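Local coordinates for protein Na-K-Cl cotransporter (Methanosarcina acetivorans, PDB 3G40) that probably carries chloride together with cations across the membrane, and is represented here by its cytoplasmic C-terminal domain, at residues A[217-222]-A[227-232]; A[50-55]-A[73-78]; A[139-144]-A[250-255]. All coordinates share one frame; numbering follows the deposited sequence.

Interaction 1 (A[217-222]-A[227-232]); sequences SLAELA and VKMQVL
A219 of helix 205-222 turns its methyl group toward the following strand and meets M229 and V227 there. The closest touch is between two methyls: M229 CE lies 3.5 Å from A219 CB, tighter than ordinary van der Waals spacing. The sulfur stays behind, with M229 SD 5.0 Å from A219 CB, so A219 meets the end of the thioether chain and not the sulfur. CG of M229 stands anti to the carbonyl carbon, beside the backbone N (chi1 -42°); the chain then bends at chi2 (-57°), and the extended last torsion (178°) carries CE to the helix. Folded this way, the side chain also leans back on its neighbour two residues earlier in the strand segment, where M229 CE comes to 3.6 Å from V227 CG1.

V227 approaches A219 with its branch point and not with one methyl. V227 CB is 4.3 Å from A219 CB, and the two methyls straddle that line almost evenly, V227 CG2 at 4.5 Å and V227 CG1 at 4.6 Å from the same A219 CB. A219 thus faces a short apolar surface made of V227 and the methionine tip. M229 also rests on E212, L215 and Q216 of the same helix and on F198 of strand 195-201, while L218, one residue after S217 on the helix, packs on F198 and L284.

No hydrogen bond or ion pair crosses between 217-222 and 227-232. Where the helix of this beta-alpha-beta unit returns to strand 228-232, the contact between the two segments is therefore purely apolar: it has no directional bond and rests on close fit, with A219 CB against M229 CE as its tight point.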
ATOM      1  N   SER A 217     -24.678   0.300  22.801  1.00 42.78           N
ATOM      2  CA  SER A 217     -25.927   0.759  22.190  1.00 47.79           C
ATOM      3  C   SER A 217     -25.730   1.191  20.746  1.00 47.36           C
ATOM      4  O   SER A 217     -26.575   0.920  19.883  1.00 44.83           O
ATOM      5  CB  SER A 217     -26.540   1.905  22.993  1.00 42.35           C
ATOM      6  OG  SER A 217     -26.916   1.435  24.269  1.00 56.93           O
ATOM      7  N   LEU A 218     -24.621   1.879  20.504  1.00 40.06           N
ATOM      8  CA  LEU A 218     -24.265   2.335  19.164  1.00 41.17           C
ATOM      9  C   LEU A 218     -24.112   1.142  18.235  1.00 45.60           C
ATOM     10  O   LEU A 218     -24.680   1.122  17.144  1.00 42.26           O
ATOM     11  CB  LEU A 218     -22.964   3.134  19.215  1.00 39.08           C
ATOM     12  CG  LEU A 218     -22.507   3.878  17.968  1.00 50.06           C
ATOM     13  CD1 LEU A 218     -23.511   4.971  17.648  1.00 48.25           C
ATOM     14  CD2 LEU A 218     -21.127   4.463  18.207  1.00 54.11           C
ATOM     15  N   ALA A 219     -23.361   0.134  18.668  1.00 39.08           N
ATOM     16  CA  ALA A 219     -23.178  -1.070  17.857  1.00 46.77           C
ATOM     17  C   ALA A 219     -24.507  -1.769  17.603  1.00 46.70           C
ATOM     18  O   ALA A 219     -24.791  -2.219  16.492  1.00 46.43           O
ATOM     19  CB  ALA A 219     -22.208  -2.022  18.513  1.00 41.55           C
ATOM     20  N   GLU A 220     -25.326  -1.846  18.640  1.00 40.42           N
ATOM     21  CA  GLU A 220     -26.607  -2.514  18.533  1.00 43.76           C
ATOM     22  C   GLU A 220     -27.569  -1.776  17.593  1.00 45.45           C
ATOM     23  O   GLU A 220     -28.208  -2.402  16.754  1.00 49.55           O
ATOM     24  CB  GLU A 220     -27.221  -2.714  19.920  1.00 42.27           C
ATOM     25  CG  GLU A 220     -28.158  -3.901  20.007  1.00 62.79           C
ATOM     26  CD  GLU A 220     -29.570  -3.551  19.605  1.00 77.81           C
ATOM     27  OE1 GLU A 220     -29.883  -2.341  19.561  1.00 77.66           O
ATOM     28  OE2 GLU A 220     -30.365  -4.480  19.338  1.00 86.23           O
ATOM     29  N   LEU A 221     -27.650  -0.455  17.728  1.00 42.76           N
ATOM     30  CA  LEU A 221     -28.499   0.368  16.864  1.00 50.10           C
ATOM     31  C   LEU A 221     -28.037   0.356  15.416  1.00 53.82           C
ATOM     32  O   LEU A 221     -28.851   0.268  14.495  1.00 59.56           O
ATOM     33  CB  LEU A 221     -28.543   1.811  17.364  1.00 51.18           C
ATOM     34  CG  LEU A 221     -29.429   2.061  18.583  1.00 56.43           C
ATOM     35  CD1 LEU A 221     -29.377   3.524  18.979  1.00 61.67           C
ATOM     36  CD2 LEU A 221     -30.854   1.635  18.278  1.00 60.80           C
ATOM     37  N   ALA A 222     -26.725   0.467  15.224  1.00 46.20           N
ATOM     38  CA  ALA A 222     -26.126   0.548  13.898  1.00 48.55           C
ATOM     39  C   ALA A 222     -26.070  -0.832  13.262  1.00 53.89           C
ATOM     40  O   ALA A 222     -25.716  -0.979  12.091  1.00 53.19           O
ATOM     41  CB  ALA A 222     -24.734   1.159  13.984  1.00 41.05           C
ATOM     42  N   VAL A 227     -18.399  -6.144  17.061  1.00 38.68           N
ATOM     43  CA  VAL A 227     -17.634  -4.964  17.452  1.00 33.91           C
ATOM     44  C   VAL A 227     -17.121  -5.101  18.893  1.00 44.81           C
ATOM     45  O   VAL A 227     -17.883  -5.427  19.804  1.00 42.88           O
ATOM     46  CB  VAL A 227     -18.485  -3.689  17.289  1.00 39.76           C
ATOM     47  CG1 VAL A 227     -17.707  -2.455  17.734  1.00 38.95           C
ATOM     48  CG2 VAL A 227     -18.933  -3.545  15.833  1.00 43.28           C
ATOM     49  N   LYS A 228     -15.826  -4.872  19.093  1.00 40.30           N
ATOM     50  CA  LYS A 228     -15.239  -4.928  20.434  1.00 44.15           C
ATOM     51  C   LYS A 228     -15.125  -3.527  21.014  1.00 41.62           C
ATOM     52  O   LYS A 228     -14.756  -2.593  20.306  1.00 36.96           O
ATOM     53  CB  LYS A 228     -13.853  -5.577  20.391  1.00 49.01           C
ATOM     54  CG  LYS A 228     -13.870  -7.045  19.993  1.00 68.26           C
ATOM     55  CD  LYS A 228     -12.484  -7.667  20.101  1.00 83.24           C
ATOM     56  CE  LYS A 228     -12.507  -9.146  19.733  1.00 90.44           C
ATOM     57  NZ  LYS A 228     -11.132  -9.719  19.632  1.00 89.58           N
ATOM     58  N   MET A 229     -15.452  -3.383  22.293  1.00 36.53           N
ATOM     59  CA  MET A 229     -15.457  -2.084  22.956  1.00 37.23           C
ATOM     60  C   MET A 229     -14.305  -1.981  23.944  1.00 41.31           C
ATOM     61  O   MET A 229     -14.064  -2.906  24.721  1.00 37.69           O
ATOM     62  CB  MET A 229     -16.768  -1.887  23.728  1.00 38.74           C
ATOM     63  CG  MET A 229     -18.008  -2.341  22.990  1.00 44.08           C
ATOM     64  SD  MET A 229     -18.122  -1.494  21.401  1.00 48.66           S
ATOM     65  CE  MET A 229     -19.604  -2.284  20.767  1.00 56.43           C
ATOM     66  N   GLN A 230     -13.594  -0.858  23.917  1.00 35.41           N
ATOM     67  CA  GLN A 230     -12.613  -0.559  24.956  1.00 42.57           C
ATOM     68  C   GLN A 230     -12.871   0.822  25.524  1.00 41.15           C
ATOM     69  O   GLN A 230     -12.947   1.797  24.787  1.00 37.50           O
ATOM     70  CB  GLN A 230     -11.189  -0.602  24.407  1.00 49.97           C
ATOM     71  CG  GLN A 230     -10.642  -1.990  24.182  1.00 62.38           C
ATOM     72  CD  GLN A 230      -9.148  -1.983  23.889  1.00 73.36           C
ATOM     73  OE1 GLN A 230      -8.380  -1.247  24.512  1.00 70.22           O
ATOM     74  NE2 GLN A 230      -8.731  -2.811  22.935  1.00 80.48           N
ATOM     75  N   VAL A 231     -13.011   0.908  26.837  1.00 38.71           N
ATOM     76  CA  VAL A 231     -13.056   2.202  27.493  1.00 34.59           C
ATOM     77  C   VAL A 231     -11.740   2.361  28.245  1.00 40.34           C
ATOM     78  O   VAL A 231     -11.471   1.629  29.204  1.00 44.70           O
ATOM     79  CB  VAL A 231     -14.253   2.309  28.469  1.00 42.29           C
ATOM     80  CG1 VAL A 231     -14.243   3.652  29.167  1.00 42.17           C
ATOM     81  CG2 VAL A 231     -15.570   2.110  27.732  1.00 40.80           C
ATOM     82  N   LEU A 232     -10.919   3.310  27.802  1.00 41.25           N
ATOM     83  CA  LEU A 232      -9.565   3.482  28.322  1.00 43.05           C
ATOM     84  C   LEU A 232      -9.504   4.457  29.495  1.00 42.29           C
ATOM     85  O   LEU A 232     -10.373   5.321  29.661  1.00 38.73           O
ATOM     86  CB  LEU A 232      -8.614   3.960  27.213  1.00 37.86           C
ATOM     87  CG  LEU A 232      -8.447   3.025  26.014  1.00 47.90           C
ATOM     88  CD1 LEU A 232      -7.513   3.638  24.980  1.00 48.48           C
ATOM     89  CD2 LEU A 232      -7.943   1.652  26.461  1.00 54.58           C
TER

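Interaction 2 (A[50-55]-A[73-78]); sequences VKLLGL and EGFQEE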
ATOM      1  N   VAL A  50     -16.139   9.255  -7.021  1.00 37.36           N
ATOM      2  CA  VAL A  50     -14.882   9.965  -6.856  1.00 35.00           C
ATOM      3  C   VAL A  50     -14.721  11.015  -7.970  1.00 41.86           C
ATOM      4  O   VAL A  50     -14.643  10.666  -9.142  1.00 39.88           O
ATOM      5  CB  VAL A  50     -13.691   8.999  -6.927  1.00 36.99           C
ATOM      6  CG1 VAL A  50     -12.387   9.766  -6.874  1.00 36.46           C
ATOM      7  CG2 VAL A  50     -13.758   7.947  -5.767  1.00 35.45           C
ATOM      8  N   LYS A  51     -14.685  12.289  -7.594  1.00 37.30           N
ATOM      9  CA  LYS A  51     -14.369  13.357  -8.530  1.00 40.58           C
ATOM     10  C   LYS A  51     -12.906  13.757  -8.393  1.00 36.35           C
ATOM     11  O   LYS A  51     -12.483  14.243  -7.349  1.00 44.65           O
ATOM     12  CB  LYS A  51     -15.264  14.574  -8.292  1.00 36.19           C
ATOM     13  CG  LYS A  51     -15.057  15.678  -9.331  1.00 42.90           C
ATOM     14  CD  LYS A  51     -16.157  16.727  -9.222  1.00 54.58           C
ATOM     15  CE  LYS A  51     -16.781  17.023 -10.586  1.00 69.57           C
ATOM     16  NZ  LYS A  51     -15.769  17.203 -11.661  1.00 73.42           N
ATOM     17  N   LEU A  52     -12.133  13.538  -9.451  1.00 35.97           N
ATOM     18  CA  LEU A  52     -10.734  13.919  -9.437  1.00 33.80           C
ATOM     19  C   LEU A  52     -10.591  15.366  -9.876  1.00 41.70           C
ATOM     20  O   LEU A  52     -10.928  15.705 -10.996  1.00 42.07           O
ATOM     21  CB  LEU A  52      -9.947  12.999 -10.350  1.00 34.27           C
ATOM     22  CG  LEU A  52     -10.119  11.530  -9.990  1.00 35.56           C
ATOM     23  CD1 LEU A  52      -9.463  10.639 -11.023  1.00 42.96           C
ATOM     24  CD2 LEU A  52      -9.568  11.225  -8.547  1.00 32.46           C
ATOM     25  N   LEU A  53     -10.116  16.217  -8.969  1.00 40.43           N
ATOM     26  CA  LEU A  53      -9.923  17.631  -9.247  1.00 40.78           C
ATOM     27  C   LEU A  53      -8.440  17.893  -9.436  1.00 40.94           C
ATOM     28  O   LEU A  53      -7.691  18.059  -8.463  1.00 44.62           O
ATOM     29  CB  LEU A  53     -10.481  18.487  -8.107  1.00 40.45           C
ATOM     30  CG  LEU A  53     -10.273  20.003  -8.194  1.00 52.67           C
ATOM     31  CD1 LEU A  53     -10.954  20.568  -9.421  1.00 53.40           C
ATOM     32  CD2 LEU A  53     -10.804  20.685  -6.942  1.00 57.15           C
ATOM     33  N   GLY A  54      -8.018  17.883 -10.697  1.00 41.73           N
ATOM     34  CA  GLY A  54      -6.626  18.064 -11.047  1.00 43.63           C
ATOM     35  C   GLY A  54      -6.184  19.497 -10.890  1.00 52.25           C
ATOM     36  O   GLY A  54      -6.770  20.416 -11.480  1.00 55.27           O
ATOM     37  N   LEU A  55      -5.131  19.691 -10.109  1.00 46.44           N
ATOM     38  CA  LEU A  55      -4.575  21.019  -9.899  1.00 52.84           C
ATOM     39  C   LEU A  55      -3.242  21.159 -10.622  1.00 61.19           C
ATOM     40  O   LEU A  55      -2.222  20.624 -10.180  1.00 59.55           O
ATOM     41  CB  LEU A  55      -4.418  21.311  -8.408  1.00 59.10           C
ATOM     42  CG  LEU A  55      -5.682  21.084  -7.577  1.00 63.28           C
ATOM     43  CD1 LEU A  55      -5.397  21.358  -6.112  1.00 64.68           C
ATOM     44  CD2 LEU A  55      -6.830  21.956  -8.078  1.00 68.47           C
ATOM     45  N   GLU A  73     -11.467   6.466 -15.384  1.00 32.80           N
ATOM     46  CA  GLU A  73     -11.995   5.262 -16.019  1.00 35.36           C
ATOM     47  C   GLU A  73     -11.703   4.026 -15.158  1.00 38.64           C
ATOM     48  O   GLU A  73     -12.500   3.091 -15.095  1.00 38.98           O
ATOM     49  CB  GLU A  73     -11.371   5.093 -17.412  1.00 36.72           C
ATOM     50  CG  GLU A  73     -11.619   3.739 -18.055  1.00 56.69           C
ATOM     51  CD  GLU A  73     -13.047   3.566 -18.546  1.00 89.12           C
ATOM     52  OE1 GLU A  73     -13.967   4.192 -17.971  1.00 98.32           O
ATOM     53  OE2 GLU A  73     -13.249   2.797 -19.512  1.00 99.53           O
ATOM     54  N   GLY A  74     -10.560   4.028 -14.486  1.00 37.78           N
ATOM     55  CA  GLY A  74     -10.214   2.904 -13.622  1.00 36.92           C
ATOM     56  C   GLY A  74     -11.223   2.746 -12.496  1.00 35.38           C
ATOM     57  O   GLY A  74     -11.636   1.634 -12.185  1.00 37.05           O
ATOM     58  N   PHE A  75     -11.624   3.855 -11.880  1.00 30.98           N
ATOM     59  CA  PHE A  75     -12.624   3.801 -10.819  1.00 33.23           C
ATOM     60  C   PHE A  75     -13.907   3.171 -11.330  1.00 40.47           C
ATOM     61  O   PHE A  75     -14.496   2.308 -10.671  1.00 35.51           O
ATOM     62  CB  PHE A  75     -12.892   5.180 -10.209  1.00 34.06           C
ATOM     63  CG  PHE A  75     -11.862   5.615  -9.186  1.00 35.01           C
ATOM     64  CD1 PHE A  75     -11.016   6.680  -9.448  1.00 33.81           C
ATOM     65  CD2 PHE A  75     -11.728   4.934  -7.964  1.00 41.72           C
ATOM     66  CE1 PHE A  75     -10.072   7.093  -8.522  1.00 37.22           C
ATOM     67  CE2 PHE A  75     -10.775   5.330  -7.026  1.00 40.54           C
ATOM     68  CZ  PHE A  75      -9.943   6.405  -7.300  1.00 40.50           C
ATOM     69  N   GLN A  76     -14.335   3.596 -12.516  1.00 39.60           N
ATOM     70  CA  GLN A  76     -15.553   3.074 -13.116  1.00 39.72           C
ATOM     71  C   GLN A  76     -15.469   1.573 -13.332  1.00 35.98           C
ATOM     72  O   GLN A  76     -16.436   0.856 -13.072  1.00 38.06           O
ATOM     73  CB  GLN A  76     -15.866   3.782 -14.452  1.00 39.66           C
ATOM     74  CG  GLN A  76     -16.213   5.260 -14.290  1.00 43.13           C
ATOM     75  CD  GLN A  76     -16.681   5.925 -15.589  1.00 45.09           C
ATOM     76  OE1 GLN A  76     -17.548   5.407 -16.300  1.00 42.74           O
ATOM     77  NE2 GLN A  76     -16.112   7.083 -15.889  1.00 51.01           N
ATOM     78  N   GLU A  77     -14.327   1.110 -13.843  1.00 35.30           N
ATOM     79  CA  GLU A  77     -14.071  -0.320 -14.003  1.00 40.08           C
ATOM     80  C   GLU A  77     -14.169  -1.077 -12.670  1.00 41.80           C
ATOM     81  O   GLU A  77     -14.537  -2.244 -12.646  1.00 40.81           O
ATOM     82  CB  GLU A  77     -12.678  -0.561 -14.592  1.00 47.44           C
ATOM     83  CG  GLU A  77     -12.452   0.075 -15.945  1.00 63.15           C
ATOM     84  CD  GLU A  77     -11.023  -0.080 -16.433  1.00 72.18           C
ATOM     85  OE1 GLU A  77     -10.137  -0.405 -15.609  1.00 72.67           O
ATOM     86  OE2 GLU A  77     -10.790   0.129 -17.645  1.00 78.50           O
ATOM     87  N   GLU A  78     -13.818  -0.415 -11.575  1.00 39.22           N
ATOM     88  CA  GLU A  78     -13.785  -1.086 -10.274  1.00 38.22           C
ATOM     89  C   GLU A  78     -15.047  -0.812  -9.450  1.00 44.72           C
ATOM     90  O   GLU A  78     -15.074  -1.016  -8.233  1.00 41.07           O
ATOM     91  CB  GLU A  78     -12.459  -0.782  -9.530  1.00 34.82           C
ATOM     92  CG  GLU A  78     -11.234  -1.205 -10.379  1.00 41.08           C
ATOM     93  CD  GLU A  78      -9.910  -1.390  -9.612  1.00 55.31           C
ATOM     94  OE1 GLU A  78      -9.930  -1.616  -8.387  1.00 50.29           O
ATOM     95  OE2 GLU A  78      -8.837  -1.325 -10.260  1.00 55.58           O
TER
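V50 O is hydrogen-bonded by S82 OG, and the V50 backbone pairs with F81 and S83 as well, so the residue that lies over the F75 ring is fixed in the sheet by strand 81-86. Between 50-55 and 73-78 themselves the contact is wholly apolar. Both methyls of V50 lie over the same face of F75. V50 CG2 makes a CH-pi contact, 4.2 Å from the ring centroid and 14° off the normal, displaced toward the rim; V50 CG1 is nearest the far part of the ring, 3.9 Å from F75 CE1. With CG1 anti to the backbone N (chi1 175°), the valine presents the two methyls together to the phenyl. L52, on the same side of the strand, reaches the ring at a slant, its CD2 4.2 Å from F75 CE1. The helix sends the ring inward with CG anti to the carbonyl carbon (chi1 -81°), where it also stacks on F37 and touches L40 of helix 30-44. Were F75 an alanine, the V50 methyls and L52 CD2 would probably lose their aromatic partner, and a gap would be likely to open between strand and helix.

E78 OE1 pairs with R41 and OE2 with R154 of the second subunit, which places the end of this helix at the subunit contact. The arrangement is that of a beta-alpha-beta crossover, strand 49-54, helix 64-77 and strand 81-86, in the parallel first half of a mixed alpha/beta sheet.

Interaction 3 (A[139-144]-A[250-255]); sequences MGVLLF and FSLDPN
L252 packs its methyls against V141 and L143 of strand 140-145, and only apolar contacts cross between 139-144 and 250-255. L252 CD2 lies 4.0 Å from V141 CG1 and 4.1 Å from L143 CB. V141 and L143 alternate with L142, which points away, so the leucine meets the single face that these two share. Its other methyl serves L143 further out, L252 CD1 being 4.3 Å from L143 CD2. L252 gets there with CG anti to the backbone N (chi1 176°), which extends the side chain away from its own backbone toward the strand. F274 and L276 of the intervening strand 271-276 also touch L252.

The hydrogen bonds run within the segments or to other parts of the chain. D253 OD1 accepts from N255 N at 2.8 Å in a nearly straight bond (174°), met from above the carboxylate plane: an Asx turn that shapes the chain just past L252. L252 O is held by N177 ND2, and N177 O bonds S251 OG, while V141 and L143 pair with L276 and F274 through their backbones.

The contact thus spans the central seam of a ten-stranded mixed sheet, where strand 140-145 lies antiparallel to 271-276 and joins two halves, each with the Rossmann-like strand order 3-2-1-4-5.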
ATOM      1  N   MET A 139     -20.109  20.325   3.139  1.00 57.25           N
ATOM      2  CA  MET A 139     -19.224  19.194   2.882  1.00 48.27           C
ATOM      3  C   MET A 139     -18.551  18.617   4.128  1.00 48.62           C
ATOM      4  O   MET A 139     -18.081  19.348   4.997  1.00 49.74           O
ATOM      5  CB  MET A 139     -18.153  19.558   1.850  1.00 53.94           C
ATOM      6  CG  MET A 139     -18.646  19.548   0.422  1.00 64.91           C
ATOM      7  SD  MET A 139     -17.336  19.976  -0.742  1.00 67.42           S
ATOM      8  CE  MET A 139     -16.525  18.407  -1.025  1.00 50.90           C
ATOM      9  N   GLY A 140     -18.498  17.295   4.192  1.00 50.13           N
ATOM     10  CA  GLY A 140     -17.678  16.620   5.180  1.00 49.34           C
ATOM     11  C   GLY A 140     -16.233  16.647   4.715  1.00 46.89           C
ATOM     12  O   GLY A 140     -15.951  16.933   3.543  1.00 43.71           O
ATOM     13  N   VAL A 141     -15.315  16.365   5.629  1.00 43.17           N
ATOM     14  CA  VAL A 141     -13.899  16.301   5.285  1.00 38.76           C
ATOM     15  C   VAL A 141     -13.283  15.011   5.825  1.00 41.76           C
ATOM     16  O   VAL A 141     -13.531  14.625   6.978  1.00 37.27           O
ATOM     17  CB  VAL A 141     -13.117  17.515   5.841  1.00 43.50           C
ATOM     18  CG1 VAL A 141     -11.629  17.385   5.528  1.00 45.74           C
ATOM     19  CG2 VAL A 141     -13.676  18.819   5.266  1.00 41.70           C
ATOM     20  N   LEU A 142     -12.512  14.329   4.976  1.00 36.36           N
ATOM     21  CA  LEU A 142     -11.685  13.208   5.409  1.00 37.06           C
ATOM     22  C   LEU A 142     -10.236  13.625   5.264  1.00 46.47           C
ATOM     23  O   LEU A 142      -9.798  14.006   4.180  1.00 43.19           O
ATOM     24  CB  LEU A 142     -11.954  11.964   4.563  1.00 35.62           C
ATOM     25  CG  LEU A 142     -13.316  11.293   4.749  1.00 39.28           C
ATOM     26  CD1 LEU A 142     -13.482  10.151   3.756  1.00 40.02           C
ATOM     27  CD2 LEU A 142     -13.472  10.776   6.204  1.00 35.79           C
ATOM     28  N   LEU A 143      -9.490  13.581   6.358  1.00 41.08           N
ATOM     29  CA  LEU A 143      -8.076  13.927   6.304  1.00 37.91           C
ATOM     30  C   LEU A 143      -7.246  12.676   6.583  1.00 40.18           C
ATOM     31  O   LEU A 143      -7.315  12.088   7.670  1.00 38.79           O
ATOM     32  CB  LEU A 143      -7.768  15.051   7.293  1.00 39.13           C
ATOM     33  CG  LEU A 143      -6.310  15.485   7.436  1.00 46.61           C
ATOM     34  CD1 LEU A 143      -5.804  16.234   6.183  1.00 40.54           C
ATOM     35  CD2 LEU A 143      -6.148  16.333   8.693  1.00 46.18           C
ATOM     36  N   PHE A 144      -6.479  12.252   5.585  1.00 34.62           N
ATOM     37  CA  PHE A 144      -5.807  10.964   5.634  1.00 36.82           C
ATOM     38  C   PHE A 144      -4.318  11.092   5.955  1.00 40.78           C
ATOM     39  O   PHE A 144      -3.577  11.794   5.273  1.00 39.60           O
ATOM     40  CB  PHE A 144      -6.044  10.237   4.309  1.00 36.14           C
ATOM     41  CG  PHE A 144      -5.395   8.885   4.211  1.00 37.17           C
ATOM     42  CD1 PHE A 144      -5.424   7.988   5.284  1.00 39.43           C
ATOM     43  CD2 PHE A 144      -4.793   8.493   3.028  1.00 40.15           C
ATOM     44  CE1 PHE A 144      -4.839   6.735   5.168  1.00 44.28           C
ATOM     45  CE2 PHE A 144      -4.213   7.244   2.900  1.00 36.64           C
ATOM     46  CZ  PHE A 144      -4.230   6.361   3.974  1.00 40.63           C
ATOM     47  N   PHE A 250     -10.484   8.767  13.641  1.00 33.08           N
ATOM     48  CA  PHE A 250     -10.802   9.773  14.652  1.00 37.44           C
ATOM     49  C   PHE A 250     -11.801  10.764  14.075  1.00 44.50           C
ATOM     50  O   PHE A 250     -11.967  10.850  12.858  1.00 39.22           O
ATOM     51  CB  PHE A 250      -9.541  10.548  15.052  1.00 39.36           C
ATOM     52  CG  PHE A 250      -8.490   9.706  15.725  1.00 42.86           C
ATOM     53  CD1 PHE A 250      -7.501   9.079  14.981  1.00 41.61           C
ATOM     54  CD2 PHE A 250      -8.482   9.560  17.103  1.00 41.95           C
ATOM     55  CE1 PHE A 250      -6.526   8.302  15.605  1.00 43.18           C
ATOM     56  CE2 PHE A 250      -7.506   8.779  17.735  1.00 39.20           C
ATOM     57  CZ  PHE A 250      -6.537   8.151  16.981  1.00 38.19           C
ATOM     58  N   SER A 251     -12.458  11.526  14.940  1.00 38.13           N
ATOM     59  CA  SER A 251     -13.172  12.708  14.476  1.00 38.27           C
ATOM     60  C   SER A 251     -12.164  13.835  14.276  1.00 43.21           C
ATOM     61  O   SER A 251     -11.156  13.901  14.983  1.00 45.76           O
ATOM     62  CB  SER A 251     -14.257  13.105  15.474  1.00 43.26           C
ATOM     63  OG  SER A 251     -15.285  12.134  15.449  1.00 43.43           O
ATOM     64  N   LEU A 252     -12.416  14.687  13.282  1.00 41.51           N
ATOM     65  CA  LEU A 252     -11.588  15.857  12.997  1.00 44.77           C
ATOM     66  C   LEU A 252     -12.268  17.112  13.548  1.00 44.56           C
ATOM     67  O   LEU A 252     -13.415  17.414  13.194  1.00 46.30           O
ATOM     68  CB  LEU A 252     -11.372  15.998  11.469  1.00 35.66           C
ATOM     69  CG  LEU A 252     -10.607  17.208  10.930  1.00 44.78           C
ATOM     70  CD1 LEU A 252      -9.211  17.256  11.516  1.00 47.82           C
ATOM     71  CD2 LEU A 252     -10.540  17.138   9.392  1.00 43.48           C
ATOM     72  N   ASP A 253     -11.570  17.832  14.421  1.00 45.71           N
ATOM     73  CA  ASP A 253     -12.077  19.084  14.988  1.00 57.68           C
ATOM     74  C   ASP A 253     -12.262  20.087  13.855  1.00 61.84           C
ATOM     75  O   ASP A 253     -11.405  20.180  12.979  1.00 56.03           O
ATOM     76  CB  ASP A 253     -11.071  19.617  16.016  1.00 73.82           C
ATOM     77  CG  ASP A 253     -11.564  20.855  16.761  1.00 89.44           C
ATOM     78  OD1 ASP A 253     -12.406  21.604  16.226  1.00 93.35           O
ATOM     79  OD2 ASP A 253     -11.077  21.090  17.889  1.00 94.00           O
ATOM     80  N   PRO A 254     -13.388  20.828  13.858  1.00 66.05           N
ATOM     81  CA  PRO A 254     -13.641  21.869  12.849  1.00 70.28           C
ATOM     82  C   PRO A 254     -12.486  22.865  12.746  1.00 69.09           C
ATOM     83  O   PRO A 254     -12.301  23.519  11.714  1.00 66.43           O
ATOM     84  CB  PRO A 254     -14.884  22.580  13.389  1.00 74.91           C
ATOM     85  CG  PRO A 254     -15.580  21.558  14.211  1.00 74.38           C
ATOM     86  CD  PRO A 254     -14.526  20.656  14.779  1.00 64.12           C
ATOM     87  N   ASN A 255     -11.725  22.974  13.829  1.00 64.49           N
ATOM     88  CA  ASN A 255     -10.560  23.843  13.903  1.00 65.48           C
ATOM     89  C   ASN A 255      -9.385  23.007  14.380  1.00 62.27           C
ATOM     90  O   ASN A 255      -9.002  23.067  15.552  1.00 67.20           O
ATOM     91  CB  ASN A 255     -10.821  24.992  14.881  1.00 72.55           C
ATOM     92  CG  ASN A 255      -9.571  25.802  15.181  1.00 87.32           C
ATOM     93  OD1 ASN A 255      -8.598  25.773  14.422  1.00 93.24           O
ATOM     94  ND2 ASN A 255      -9.594  26.534  16.292  1.00 92.66           N
TER

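All three contacts reach the same ten-stranded sheet but sit at different places across it. Interaction 2 comes first along the chain, near one end of the sheet in the first half; interaction 3 opens after it, and interaction 1 is nested inside the long loop that interaction 3 closes. The centres of interactions 1 and 2 are about 34 Å apart, on opposite sides of the chain's centre, while the centre of interaction 3 is about 21 Å from that of interaction 1 and about 22 Å from that of interaction 2. None touches another. Interaction 3 reaches over strand 271-276, whose antiparallel pairing with 140-145 joins the two halves into one sheet.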